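Local coordinates for protein Pgp2 (Campylobacter jejuni subsp. jejuni, PDB 6XJ6) that helps to set helical cell shape, probably as a peptidoglycan LD-carboxypeptidase of the YkuD family, and binds peptidoglycan through a pocket on its accessory NTF2-like domain, at residues A[199-204]-A[210-215]; A[274-277]-A[281-284]; A[185-188]-A[194-197]; A[101-106]-A[239-244]; A[181-186]-A[269-274]. All coordinates share one frame; numbering follows the deposited sequence. Where two conformers were deposited one is given.

Interaction 1 (A[199-204]-A[210-215]); sequences YDEQEF and MKFEQF
Y199, F204 and F215 form an aromatic cluster in the NTF2-like domain, where the loop after helix 192-196 packs against the first turn of helix 212-223. Two edge-to-face pairs link the three rings. F215 brings CE2 over the centre of the Y199 ring in a T-shaped pair with centroids 5.1 Å apart and planes at 60°. In turn F204 points CE2 at the middle of the F215 face, 3.8 Å from F215 CZ, in the second pair. Within the loop, Y199 CD1 stands over the centre of the F204 ring. A chi1 of 175°, with CG anti to the backbone N, swings the F215 ring off the helix toward the loop, within reach of both partners.

One turn earlier, the F212 ring turns one face to E201, whose CA and CG both stand over it. E201 CG is 3.6 Å from F212 CD2 in a CH-pi contact, while the carboxylate runs on along the ring, its plane only 13° from the ring plane. Y199 CB approaches the F212 edge, 3.9 Å from CE1. A water lies 3.2 Å from both F204 O and M210 O, between the two chain segments. The loop is itself pinned by the backbone bond from F204 N to D200 O.

No direct hydrogen bond joins the segments; packing, and probably the weak electrostatics of ring edges against faces, carry the contact. Phenylalanine suits these places because it needs no polar partner; Y199 alone has a hydroxyl, and that is satisfied by E286 and W183.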
# COMPACT_ATOMS: atom_id res chain seq x y z
N TYR A 199 1.00 -17.01 -7.37
CA TYR A 199 -0.11 -16.89 -6.45
C TYR A 199 0.08 -17.86 -5.29
O TYR A 199 0.58 -18.97 -5.49
CB TYR A 199 -1.45 -17.12 -7.16
CG TYR A 199 -1.71 -16.05 -8.19
CD1 TYR A 199 -2.45 -14.92 -7.88
CD2 TYR A 199 -1.17 -16.14 -9.47
CE1 TYR A 199 -2.67 -13.92 -8.81
CE2 TYR A 199 -1.38 -15.15 -10.40
CZ TYR A 199 -2.13 -14.05 -10.08
OH TYR A 199 -2.32 -13.06 -11.01
N ASP A 200 -0.27 -17.41 -4.09
CA ASP A 200 -0.12 -18.24 -2.90
C ASP A 200 -1.30 -19.20 -2.82
O ASP A 200 -2.43 -18.79 -2.55
CB ASP A 200 -0.03 -17.38 -1.64
CG ASP A 200 0.16 -18.22 -0.39
OD1 ASP A 200 -0.80 -18.90 0.02
OD2 ASP A 200 1.28 -18.23 0.15
N GLU A 201 -1.02 -20.48 -3.04
CA GLU A 201 -2.07 -21.48 -3.10
C GLU A 201 -2.92 -21.51 -1.84
O GLU A 201 -4.07 -21.95 -1.89
CB GLU A 201 -1.44 -22.85 -3.34
CG GLU A 201 -2.44 -23.96 -3.59
CD GLU A 201 -1.77 -25.25 -4.04
OE1 GLU A 201 -2.21 -26.33 -3.60
OE2 GLU A 201 -0.79 -25.17 -4.81
N GLN A 202 -2.38 -21.05 -0.71
CA GLN A 202 -3.10 -21.12 0.55
C GLN A 202 -3.74 -19.80 0.96
O GLN A 202 -4.80 -19.82 1.59
CB GLN A 202 -2.15 -21.58 1.67
CG GLN A 202 -1.15 -22.64 1.23
CD GLN A 202 -0.78 -23.61 2.33
OE1 GLN A 202 -1.22 -23.47 3.48
NE2 GLN A 202 0.02 -24.61 1.99
N GLU A 203 -3.13 -18.67 0.60
CA GLU A 203 -3.50 -17.37 1.15
C GLU A 203 -4.08 -16.39 0.14
O GLU A 203 -4.64 -15.38 0.56
CB GLU A 203 -2.27 -16.72 1.81
CG GLU A 203 -2.60 -15.82 2.98
CD GLU A 203 -1.44 -14.93 3.36
OE1 GLU A 203 -0.28 -15.33 3.14
OE2 GLU A 203 -1.69 -13.82 3.88
N PHE A 204 -3.97 -16.65 -1.16
CA PHE A 204 -4.57 -15.77 -2.15
C PHE A 204 -6.09 -15.75 -1.97
O PHE A 204 -6.73 -16.81 -1.91
CB PHE A 204 -4.20 -16.25 -3.56
CG PHE A 204 -4.81 -15.44 -4.68
CD1 PHE A 204 -4.65 -14.06 -4.74
CD2 PHE A 204 -5.51 -16.06 -5.70
CE1 PHE A 204 -5.20 -13.32 -5.78
CE2 PHE A 204 -6.06 -15.33 -6.74
CZ PHE A 204 -5.91 -13.96 -6.78
N MET A 210 -13.38 -17.48 -4.63
CA MET A 210 -12.91 -18.65 -5.36
C MET A 210 -11.62 -19.18 -4.75
O MET A 210 -10.72 -18.42 -4.40
CB MET A 210 -12.67 -18.29 -6.83
CG MET A 210 -12.38 -19.49 -7.71
SD MET A 210 -12.00 -19.03 -9.41
CE MET A 210 -13.53 -18.29 -9.93
N LYS A 211 -11.54 -20.50 -4.62
CA LYS A 211 -10.33 -21.16 -4.13
C LYS A 211 -9.36 -21.41 -5.28
O LYS A 211 -9.70 -21.33 -6.46
CB LYS A 211 -10.70 -22.46 -3.43
CG LYS A 211 -11.51 -22.26 -2.15
CD LYS A 211 -12.09 -23.57 -1.63
CE LYS A 211 -13.22 -24.07 -2.52
NZ LYS A 211 -13.87 -25.28 -1.96
N PHE A 212 -8.12 -21.75 -4.91
CA PHE A 212 -7.02 -21.78 -5.87
C PHE A 212 -7.27 -22.78 -7.00
O PHE A 212 -7.02 -22.48 -8.17
CB PHE A 212 -5.71 -22.10 -5.16
CG PHE A 212 -4.52 -22.06 -6.07
CD1 PHE A 212 -3.86 -20.87 -6.33
CD2 PHE A 212 -4.07 -23.22 -6.69
CE1 PHE A 212 -2.77 -20.83 -7.17
CE2 PHE A 212 -2.97 -23.19 -7.53
CZ PHE A 212 -2.33 -21.99 -7.78
N GLU A 213 -7.75 -23.98 -6.67
CA GLU A 213 -7.96 -24.99 -7.70
C GLU A 213 -8.89 -24.47 -8.79
O GLU A 213 -8.62 -24.65 -9.98
CB GLU A 213 -8.52 -26.28 -7.07
CG GLU A 213 -8.68 -27.43 -8.05
CD GLU A 213 -9.19 -28.69 -7.38
OE1 GLU A 213 -9.85 -28.58 -6.32
OE2 GLU A 213 -8.93 -29.79 -7.91
N GLN A 214 -9.98 -23.81 -8.40
CA GLN A 214 -10.92 -23.27 -9.38
C GLN A 214 -10.32 -22.07 -10.11
O GLN A 214 -10.54 -21.89 -11.31
CB GLN A 214 -12.23 -22.89 -8.70
CG GLN A 214 -13.14 -24.09 -8.42
CD GLN A 214 -12.50 -25.10 -7.49
OE1 GLN A 214 -12.30 -26.26 -7.86
NE2 GLN A 214 -12.18 -24.68 -6.28
N PHE A 215 -9.57 -21.23 -9.39
CA PHE A 215 -8.86 -20.13 -10.03
C PHE A 215 -7.89 -20.64 -11.08
O PHE A 215 -7.83 -20.10 -12.19
CB PHE A 215 -8.13 -19.33 -8.95
CG PHE A 215 -7.26 -18.23 -9.47
CD1 PHE A 215 -7.81 -17.04 -9.94
CD2 PHE A 215 -5.88 -18.35 -9.46
CE1 PHE A 215 -7.00 -16.02 -10.40
CE2 PHE A 215 -5.07 -17.33 -9.92
CZ PHE A 215 -5.63 -16.16 -10.38
O HOH W 1 -7.55 -18.44 -4.59

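Interaction 2 (A[274-277]-A[281-284]); sequences KIDS and MKIL
M281 and K282 pair with I275 and K274 in the antiparallel beta hairpin formed by strands 263-275 and 281-283 of the NTF2-like sheet. M281 stands opposite I275 in a non-hydrogen-bonded pair, and its CA lies 3.6 Å from K274 O in a CA-H...O contact. Both apolar side chains lie on the face touching L176 of helix 170-188, a place for thioether and aliphatic carbon.

K282 forms the hydrogen-bonded pair with K274: its N donates to K274 O (2.9 Å) and K274 N to K282 O (3.0 Å). On the other face the two lysines touch by their methylenes, K282 CB being 4.0 Å from K274 CG. The K282 chain then bends at chi2 (-68°), laying CE 3.5 Å from D276 OD2. Its NZ stays 4.7 Å from OD2 and bonds S197 O instead. D276 OD1 accepts from the backbone N of K280 in the turn. The K274 ammonium makes a salt bridge with D200, and another with E203 in one of its two conformers, so aliphatic arms with charged ends suit both positions.

L284, at a corner of the chain, divides its methyls: CD1 lies 4.0 Å from K274 N and CD2 4.1 Å from K274 CE.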
# COMPACT_ATOMS: atom_id res chain seq x y z
N LYS A 274 3.50 -11.13 -0.72
CA LYS A 274 4.54 -11.49 0.22
C LYS A 274 5.71 -12.09 -0.56
O LYS A 274 5.57 -12.46 -1.73
CB LYS A 274 4.05 -12.49 1.27
CG LYS A 274 3.64 -13.83 0.70
CD LYS A 274 3.15 -14.77 1.78
CE LYS A 274 2.62 -16.04 1.16
NZ LYS A 274 2.00 -16.94 2.17
N ILE A 275 6.86 -12.15 0.09
CA ILE A 275 8.01 -12.88 -0.43
C ILE A 275 8.09 -14.19 0.32
O ILE A 275 8.21 -14.20 1.55
CB ILE A 275 9.31 -12.07 -0.27
CG1 ILE A 275 9.23 -10.77 -1.07
CG2 ILE A 275 10.48 -12.89 -0.75
CD1 ILE A 275 10.40 -9.84 -0.83
N ASP A 276 8.02 -15.30 -0.40
CA ASP A 276 7.97 -16.60 0.25
C ASP A 276 9.36 -17.03 0.72
O ASP A 276 10.36 -16.32 0.53
CB ASP A 276 7.27 -17.63 -0.64
CG ASP A 276 8.12 -18.09 -1.82
OD1 ASP A 276 9.30 -17.71 -1.94
OD2 ASP A 276 7.57 -18.85 -2.65
N SER A 277 9.43 -18.20 1.35
CA SER A 277 10.68 -18.67 1.93
C SER A 277 11.76 -18.89 0.89
O SER A 277 12.95 -18.92 1.24
CB SER A 277 10.44 -19.97 2.71
OG SER A 277 10.01 -21.01 1.84
N MET A 281 7.90 -13.88 -5.25
CA MET A 281 6.66 -13.15 -5.08
C MET A 281 5.47 -14.10 -5.04
O MET A 281 5.33 -14.98 -5.89
CB MET A 281 6.47 -12.19 -6.26
CG MET A 281 5.20 -11.37 -6.19
SD MET A 281 5.06 -10.16 -7.51
CE MET A 281 4.55 -11.21 -8.86
N LYS A 282 4.59 -13.89 -4.07
CA LYS A 282 3.31 -14.59 -3.99
C LYS A 282 2.22 -13.56 -3.81
O LYS A 282 2.20 -12.84 -2.81
CB LYS A 282 3.30 -15.60 -2.84
CG LYS A 282 4.20 -16.81 -3.08
CD LYS A 282 3.66 -17.69 -4.20
CE LYS A 282 4.47 -18.96 -4.33
NZ LYS A 282 3.87 -19.91 -5.31
N ILE A 283 1.30 -13.49 -4.77
CA ILE A 283 0.24 -12.50 -4.77
C ILE A 283 -0.85 -12.93 -3.80
O ILE A 283 -1.35 -14.06 -3.86
CB ILE A 283 -0.32 -12.32 -6.19
CG1 ILE A 283 0.76 -11.75 -7.12
CG2 ILE A 283 -1.56 -11.41 -6.18
CD1 ILE A 283 0.46 -11.92 -8.58
N LEU A 284 -1.23 -12.01 -2.90
CA LEU A 284 -2.28 -12.25 -1.92
C LEU A 284 -3.59 -11.58 -2.28
O LEU A 284 -4.66 -12.03 -1.83
CB LEU A 284 -1.84 -11.72 -0.55
CG LEU A 284 -0.49 -12.27 -0.06
CD1 LEU A 284 -0.02 -11.55 1.18
CD2 LEU A 284 -0.62 -13.75 0.20

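Interaction 3 (A[185-188]-A[194-197]); sequences LAWT and TYLS
A186 and Y195 bring helix 170-188 against the short helix 192-196 that follows it in the NTF2-like domain. Apolar packing is the whole of the direct contact. The methyl of A186 rests against the backbone of the neighbouring helix, CB lying 3.5 Å from Y195 N and 3.9 Å from Y195 CB; a side chain as small as alanine suits an approach in which the A186 and Y195 CA atoms are 5.1 Å apart. T194 adds its methyl, CG2 being 3.8 Å from A186 CB.

The W187 and Y195 side chains add a looser contact. They lie side by side and point the same way, both rings anti to their backbone N (chi1 176° and 173°). The touch is oblique: W187 CB lies 4.1 Å from Y195 CD2, and W187 CD1 is 4.2 Å from Y195 CE2.

Polar bonds stay within the segment or lead outward. S197 OG donates to T194 O at 2.6 Å and is also bonded to K280 NZ. Beyond the contact, W187 makes a cation-pi contact with K229.

The helix-helix seam is therefore closed mainly by apolar carbon: the methyls of A186 and T194, the CB atoms and the tyrosine ring. The hydroxyls have partners outside the seam, D191 for T194 and K219 for Y195.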
# COMPACT_ATOMS: atom_id res chain seq x y z
N LEU A 185 5.19 -11.46 -18.32
CA LEU A 185 5.49 -12.23 -19.52
C LEU A 185 4.65 -13.49 -19.59
O LEU A 185 4.19 -13.89 -20.67
CB LEU A 185 6.98 -12.58 -19.56
CG LEU A 185 7.44 -13.37 -20.79
CD1 LEU A 185 7.23 -12.54 -22.05
CD2 LEU A 185 8.89 -13.78 -20.67
N ALA A 186 4.45 -14.15 -18.45
CA ALA A 186 3.62 -15.35 -18.43
C ALA A 186 2.19 -15.04 -18.87
O ALA A 186 1.60 -15.79 -19.66
CB ALA A 186 3.63 -15.96 -17.02
N TRP A 187 1.62 -13.95 -18.37
CA TRP A 187 0.29 -13.55 -18.80
C TRP A 187 0.27 -13.21 -20.28
O TRP A 187 -0.65 -13.61 -21.01
CB TRP A 187 -0.20 -12.36 -17.98
CG TRP A 187 -1.52 -11.83 -18.44
CD1 TRP A 187 -2.76 -12.23 -18.01
CD2 TRP A 187 -1.75 -10.81 -19.42
NE1 TRP A 187 -3.74 -11.52 -18.66
CE2 TRP A 187 -3.15 -10.64 -19.53
CE3 TRP A 187 -0.91 -10.02 -20.22
CZ2 TRP A 187 -3.72 -9.72 -20.40
CZ3 TRP A 187 -1.48 -9.10 -21.08
CH2 TRP A 187 -2.88 -8.96 -21.17
N THR A 188 1.28 -12.47 -20.75
CA THR A 188 1.35 -12.11 -22.16
C THR A 188 1.36 -13.34 -23.04
O THR A 188 0.72 -13.37 -24.10
CB THR A 188 2.61 -11.27 -22.41
OG1 THR A 188 2.55 -10.06 -21.65
CG2 THR A 188 2.76 -10.93 -23.89
N THR A 194 3.43 -20.94 -15.32
CA THR A 194 4.30 -19.90 -14.77
C THR A 194 3.48 -18.80 -14.10
O THR A 194 3.82 -18.34 -13.01
CB THR A 194 5.18 -19.32 -15.88
OG1 THR A 194 5.96 -20.37 -16.47
CG2 THR A 194 6.13 -18.26 -15.31
N TYR A 195 2.39 -18.37 -14.75
CA TYR A 195 1.53 -17.34 -14.19
C TYR A 195 1.03 -17.75 -12.81
O TYR A 195 1.14 -16.98 -11.84
CB TYR A 195 0.37 -17.11 -15.16
CG TYR A 195 -0.74 -16.19 -14.68
CD1 TYR A 195 -1.92 -16.73 -14.18
CD2 TYR A 195 -0.64 -14.81 -14.78
CE1 TYR A 195 -2.96 -15.92 -13.76
CE2 TYR A 195 -1.68 -13.99 -14.36
CZ TYR A 195 -2.83 -14.55 -13.86
OH TYR A 195 -3.88 -13.75 -13.44
N LEU A 196 0.50 -18.96 -12.69
CA LEU A 196 -0.06 -19.42 -11.42
C LEU A 196 0.98 -19.60 -10.33
O LEU A 196 0.63 -19.55 -9.15
CB LEU A 196 -0.82 -20.73 -11.62
CG LEU A 196 -2.08 -20.66 -12.48
CD1 LEU A 196 -2.64 -22.05 -12.73
CD2 LEU A 196 -3.13 -19.78 -11.80
N SER A 197 2.25 -19.79 -10.69
CA SER A 197 3.29 -19.94 -9.68
C SER A 197 3.47 -18.69 -8.83
O SER A 197 4.12 -18.76 -7.78
CB SER A 197 4.62 -20.29 -10.34
OG SER A 197 5.21 -19.16 -10.97

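Interaction 4 (A[101-106]-A[239-244]); sequences YPNLLD and SPYPNL
Y241, in segment 239-244 of the NTF2-like domain, reaches N103 and L105 at the start of helix 104-108 in the catalytic domain. From CB the ring runs anti to the backbone N (chi1 -164°), which carries it across the domain boundary. Partway out, CE1 passes L105 CD2 at 4.1 Å, while CE2 on the other edge lies 3.8 Å from N103 ND2. At CZ the leucine methyl is again 4.1 Å away, oblique to the ring.

The tip does the polar work. N103 ND2 gives Y241 OH a nearly straight hydrogen bond (2.9 Å, 175°), with the oxygen in the amide plane and the nitrogen close to the plane of the ring. A water 2.6 Å from the same OH links it to D106 OD1.

A capping box holds N103. Its OD1 accepts from D106 N at 2.9 Å, while N103 N donates to D106 OD2, so the helix cap fixes the amide and presents ND2 to the tyrosine. D106 OD2 also bonds Y79 OH of strand 77-80. Asparagine suits the place, serving as cap and donor at once.

The site is buried: strand 77-80 adjoins it through F78 and Y79, and M249 and Y272 of the NTF2-like sheet touch L105.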
# COMPACT_ATOMS: atom_id res chain seq x y z
N TYR A 101 -8.41 3.03 4.25
CA TYR A 101 -8.86 1.82 4.93
C TYR A 101 -10.36 1.62 4.67
O TYR A 101 -11.15 2.56 4.84
CB TYR A 101 -8.62 1.85 6.44
CG TYR A 101 -9.15 0.58 7.07
CD1 TYR A 101 -8.35 -0.55 7.20
CD2 TYR A 101 -10.47 0.49 7.48
CE1 TYR A 101 -8.84 -1.72 7.73
CE2 TYR A 101 -10.97 -0.69 8.01
CZ TYR A 101 -10.14 -1.79 8.14
OH TYR A 101 -10.62 -2.96 8.67
N PRO A 102 -10.79 0.41 4.30
CA PRO A 102 -10.03 -0.82 4.05
C PRO A 102 -9.52 -0.87 2.62
O PRO A 102 -10.24 -0.52 1.68
CB PRO A 102 -11.07 -1.92 4.28
CG PRO A 102 -12.34 -1.30 3.88
CD PRO A 102 -12.25 0.16 4.25
N ASN A 103 -8.27 -1.31 2.46
CA ASN A 103 -7.73 -1.50 1.13
C ASN A 103 -8.17 -2.87 0.59
O ASN A 103 -8.93 -3.61 1.23
CB ASN A 103 -6.21 -1.29 1.13
CG ASN A 103 -5.45 -2.36 1.90
OD1 ASN A 103 -5.85 -3.51 1.95
ND2 ASN A 103 -4.32 -1.97 2.48
N LEU A 104 -7.73 -3.19 -0.62
CA LEU A 104 -8.18 -4.42 -1.26
C LEU A 104 -7.82 -5.65 -0.44
O LEU A 104 -8.62 -6.58 -0.32
CB LEU A 104 -7.59 -4.52 -2.66
CG LEU A 104 -7.95 -5.80 -3.42
CD1 LEU A 104 -9.44 -5.87 -3.72
CD2 LEU A 104 -7.13 -5.87 -4.70
N LEU A 105 -6.61 -5.69 0.12
CA LEU A 105 -6.21 -6.84 0.92
C LEU A 105 -7.10 -6.96 2.15
O LEU A 105 -7.59 -8.05 2.47
CB LEU A 105 -4.74 -6.71 1.32
CG LEU A 105 -4.18 -7.86 2.15
CD1 LEU A 105 -4.16 -9.17 1.37
CD2 LEU A 105 -2.79 -7.51 2.65
N ASP A 106 -7.31 -5.85 2.86
CA ASP A 106 -8.26 -5.84 3.96
C ASP A 106 -9.60 -6.42 3.53
O ASP A 106 -10.19 -7.25 4.23
CB ASP A 106 -8.48 -4.40 4.44
CG ASP A 106 -7.22 -3.77 5.03
OD1 ASP A 106 -6.43 -4.49 5.68
OD2 ASP A 106 -7.05 -2.55 4.87
N SER A 239 6.15 -0.61 -2.33
CA SER A 239 6.21 -0.10 -0.98
C SER A 239 6.22 -1.23 0.05
O SER A 239 5.49 -2.22 -0.11
CB SER A 239 4.98 0.77 -0.71
OG SER A 239 4.85 1.78 -1.69
N PRO A 240 6.97 -1.08 1.13
CA PRO A 240 6.91 -2.07 2.21
C PRO A 240 5.57 -2.00 2.91
O PRO A 240 4.97 -0.93 3.03
CB PRO A 240 8.05 -1.64 3.14
CG PRO A 240 8.14 -0.18 2.95
CD PRO A 240 7.85 0.05 1.49
N TYR A 241 5.10 -3.17 3.36
CA TYR A 241 3.74 -3.31 3.87
C TYR A 241 3.78 -3.83 5.30
O TYR A 241 3.94 -5.05 5.52
CB TYR A 241 2.91 -4.25 2.98
CG TYR A 241 1.43 -4.14 3.24
CD1 TYR A 241 0.83 -4.82 4.30
CD2 TYR A 241 0.62 -3.32 2.46
CE1 TYR A 241 -0.51 -4.71 4.55
CE2 TYR A 241 -0.72 -3.20 2.71
CZ TYR A 241 -1.29 -3.89 3.76
OH TYR A 241 -2.64 -3.79 4.03
N PRO A 242 3.66 -2.96 6.31
CA PRO A 242 3.70 -3.44 7.70
C PRO A 242 2.56 -4.40 7.97
O PRO A 242 1.44 -4.22 7.50
CB PRO A 242 3.54 -2.16 8.52
CG PRO A 242 4.01 -1.05 7.61
CD PRO A 242 3.59 -1.49 6.24
N ASN A 243 2.86 -5.42 8.78
CA ASN A 243 1.84 -6.40 9.13
C ASN A 243 2.21 -7.05 10.46
O ASN A 243 3.35 -6.96 10.91
CB ASN A 243 1.70 -7.46 8.03
CG ASN A 243 2.94 -8.29 7.89
OD1 ASN A 243 3.07 -9.34 8.53
ND2 ASN A 243 3.87 -7.83 7.07
N LEU A 244 1.22 -7.70 11.06
CA LEU A 244 1.40 -8.39 12.33
C LEU A 244 1.44 -9.90 12.16
O LEU A 244 1.12 -10.64 13.10
CB LEU A 244 0.30 -7.99 13.31
CG LEU A 244 0.39 -6.53 13.76
CD1 LEU A 244 -0.71 -6.20 14.74
CD2 LEU A 244 1.75 -6.27 14.38
O HOH W 2 -3.66 -4.33 6.31

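Interaction 5 (A[181-186]-A[269-274]); sequences FTWKLA and KILYVK
W183 and L271 approach from opposite directions, one from helix 170-188 and the other from strand 263-275, and meet inside the NTF2-like domain. The indole presents a face. L271 CD1 sits over its six-membered ring, 4.2 Å from the centroid and 21° off the normal, a CH-pi contact. The methyl is offset toward the rim, so its nearest ring atom is W183 CZ3 at 3.9 Å; the second methyl, CD2, touches CH2 at 4.1 Å. A branched leucine can thus spread both methyls along the outer end of the indole.

K269, two residues earlier and on the same side of the strand, comes to the edge instead: its CE lies near the ring plane, 4.4 Å from W183 CH2. Its ammonium is engaged elsewhere, in a salt bridge with E286. The indole is turned outward from the helix, anti to the backbone N (chi1 167°). The CA atoms of W183 and L271 are 11.7 Å apart; the length of tryptophan bridges this distance and its flat face receives the leucine methyl, while NE1 bonds Y199 OH.

Helix 170-188 packs against the sheet here: I283 of strand 281-283 and E286 of strand 285-286 also touch the indole, and Y195 of helix 192-196 packs against its ring.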
# COMPACT_ATOMS: atom_id res chain seq x y z
N PHE A 181 7.84 -8.66 -13.70
CA PHE A 181 7.94 -8.71 -15.16
C PHE A 181 7.94 -10.15 -15.68
O PHE A 181 7.55 -10.38 -16.83
CB PHE A 181 9.15 -7.90 -15.63
CG PHE A 181 8.87 -6.43 -15.65
CD1 PHE A 181 8.25 -5.85 -16.74
CD2 PHE A 181 9.14 -5.66 -14.54
CE1 PHE A 181 7.95 -4.50 -16.74
CE2 PHE A 181 8.84 -4.31 -14.54
CZ PHE A 181 8.24 -3.73 -15.64
N THR A 182 8.34 -11.11 -14.85
CA THR A 182 8.22 -12.52 -15.23
C THR A 182 6.76 -12.94 -15.23
O THR A 182 6.32 -13.66 -16.14
CB THR A 182 9.03 -13.37 -14.25
OG1 THR A 182 10.41 -12.95 -14.27
CG2 THR A 182 8.95 -14.86 -14.62
N TRP A 183 6.01 -12.50 -14.23
CA TRP A 183 4.57 -12.72 -14.19
C TRP A 183 3.88 -12.06 -15.37
O TRP A 183 3.01 -12.66 -16.01
CB TRP A 183 4.06 -12.19 -12.85
CG TRP A 183 2.58 -12.01 -12.65
CD1 TRP A 183 1.66 -12.98 -12.35
CD2 TRP A 183 1.86 -10.78 -12.66
NE1 TRP A 183 0.42 -12.43 -12.20
CE2 TRP A 183 0.52 -11.07 -12.38
CE3 TRP A 183 2.24 -9.45 -12.88
CZ2 TRP A 183 -0.46 -10.08 -12.32
CZ3 TRP A 183 1.26 -8.47 -12.82
CH2 TRP A 183 -0.07 -8.79 -12.55
N LYS A 184 4.28 -10.83 -15.70
CA LYS A 184 3.74 -10.14 -16.87
C LYS A 184 3.98 -10.94 -18.14
O LYS A 184 3.07 -11.08 -18.98
CB LYS A 184 4.39 -8.76 -16.99
CG LYS A 184 3.95 -7.93 -18.18
CD LYS A 184 4.72 -6.62 -18.23
CE LYS A 184 4.41 -5.81 -19.47
NZ LYS A 184 4.90 -6.47 -20.71
N LEU A 185 5.19 -11.46 -18.32
CA LEU A 185 5.49 -12.23 -19.52
C LEU A 185 4.65 -13.49 -19.59
O LEU A 185 4.19 -13.89 -20.67
CB LEU A 185 6.98 -12.58 -19.56
CG LEU A 185 7.44 -13.37 -20.79
CD1 LEU A 185 7.23 -12.54 -22.05
CD2 LEU A 185 8.89 -13.78 -20.67
N ALA A 186 4.45 -14.15 -18.45
CA ALA A 186 3.62 -15.35 -18.43
C ALA A 186 2.19 -15.04 -18.87
O ALA A 186 1.60 -15.79 -19.66
CB ALA A 186 3.63 -15.96 -17.02
N LYS A 269 -3.60 -0.94 -11.61
CA LYS A 269 -3.38 -2.26 -11.04
C LYS A 269 -2.73 -2.11 -9.67
O LYS A 269 -1.89 -1.24 -9.46
CB LYS A 269 -2.42 -3.07 -11.92
CG LYS A 269 -2.96 -3.42 -13.29
CD LYS A 269 -3.98 -4.54 -13.25
CE LYS A 269 -3.36 -5.87 -12.81
NZ LYS A 269 -4.40 -6.94 -12.75
N ILE A 270 -3.10 -3.00 -8.75
CA ILE A 270 -2.45 -3.10 -7.45
C ILE A 270 -2.29 -4.57 -7.10
O ILE A 270 -3.24 -5.34 -7.24
CB ILE A 270 -3.21 -2.38 -6.32
CG1 ILE A 270 -3.65 -0.97 -6.74
CG2 ILE A 270 -2.34 -2.33 -5.08
CD1 ILE A 270 -4.51 -0.26 -5.71
N LEU A 271 -1.10 -4.94 -6.67
CA LEU A 271 -0.83 -6.25 -6.10
C LEU A 271 -0.40 -6.08 -4.65
O LEU A 271 0.43 -5.21 -4.34
CB LEU A 271 0.28 -6.98 -6.86
CG LEU A 271 0.10 -7.19 -8.36
CD1 LEU A 271 1.34 -7.84 -8.95
CD2 LEU A 271 -1.12 -8.03 -8.65
N TYR A 272 -0.97 -6.88 -3.77
CA TYR A 272 -0.49 -7.04 -2.40
C TYR A 272 0.19 -8.40 -2.35
O TYR A 272 -0.43 -9.41 -2.68
CB TYR A 272 -1.65 -6.94 -1.41
CG TYR A 272 -2.28 -5.56 -1.41
CD1 TYR A 272 -3.24 -5.22 -2.35
CD2 TYR A 272 -1.86 -4.58 -0.52
CE1 TYR A 272 -3.79 -3.96 -2.39
CE2 TYR A 272 -2.41 -3.30 -0.55
CZ TYR A 272 -3.37 -3.00 -1.49
OH TYR A 272 -3.90 -1.74 -1.54
N VAL A 273 1.47 -8.41 -2.00
CA VAL A 273 2.28 -9.61 -2.14
C VAL A 273 3.08 -9.88 -0.87
O VAL A 273 3.32 -8.99 -0.05
CB VAL A 273 3.25 -9.52 -3.35
CG1 VAL A 273 2.50 -9.10 -4.62
CG2 VAL A 273 4.41 -8.55 -3.08
N LYS A 274 3.50 -11.13 -0.72
CA LYS A 274 4.54 -11.49 0.22
C LYS A 274 5.71 -12.09 -0.56
O LYS A 274 5.57 -12.46 -1.73
CB LYS A 274 4.05 -12.49 1.27
CG LYS A 274 3.64 -13.83 0.70
CD LYS A 274 3.15 -14.77 1.78
CE LYS A 274 2.62 -16.04 1.16
NZ LYS A 274 2.00 -16.94 2.17

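How the interactions relate
Interactions 1, 2, 3 and 5 all lie in the NTF2-like domain, whereas interaction 4 joins it to the catalytic domain. Interactions 4 and 5 are buried, but the first depends on a directed hydrogen bond and a cap, the second on methyl and indole. Interactions 1, 2 and 3 are partly buried: aromatic cluster, backbone pairing with lysine methylenes, and close helix packing. Helix 170-188 serves both 3 and 5, strand 263-275 both 2 and 5. K274 ties the hairpin to the loop of interaction 1 by a salt bridge to D200, while L196 packs on F215 to join 3 with 1. Y272 carries the sheet of interaction 5 to the helix of interaction 4.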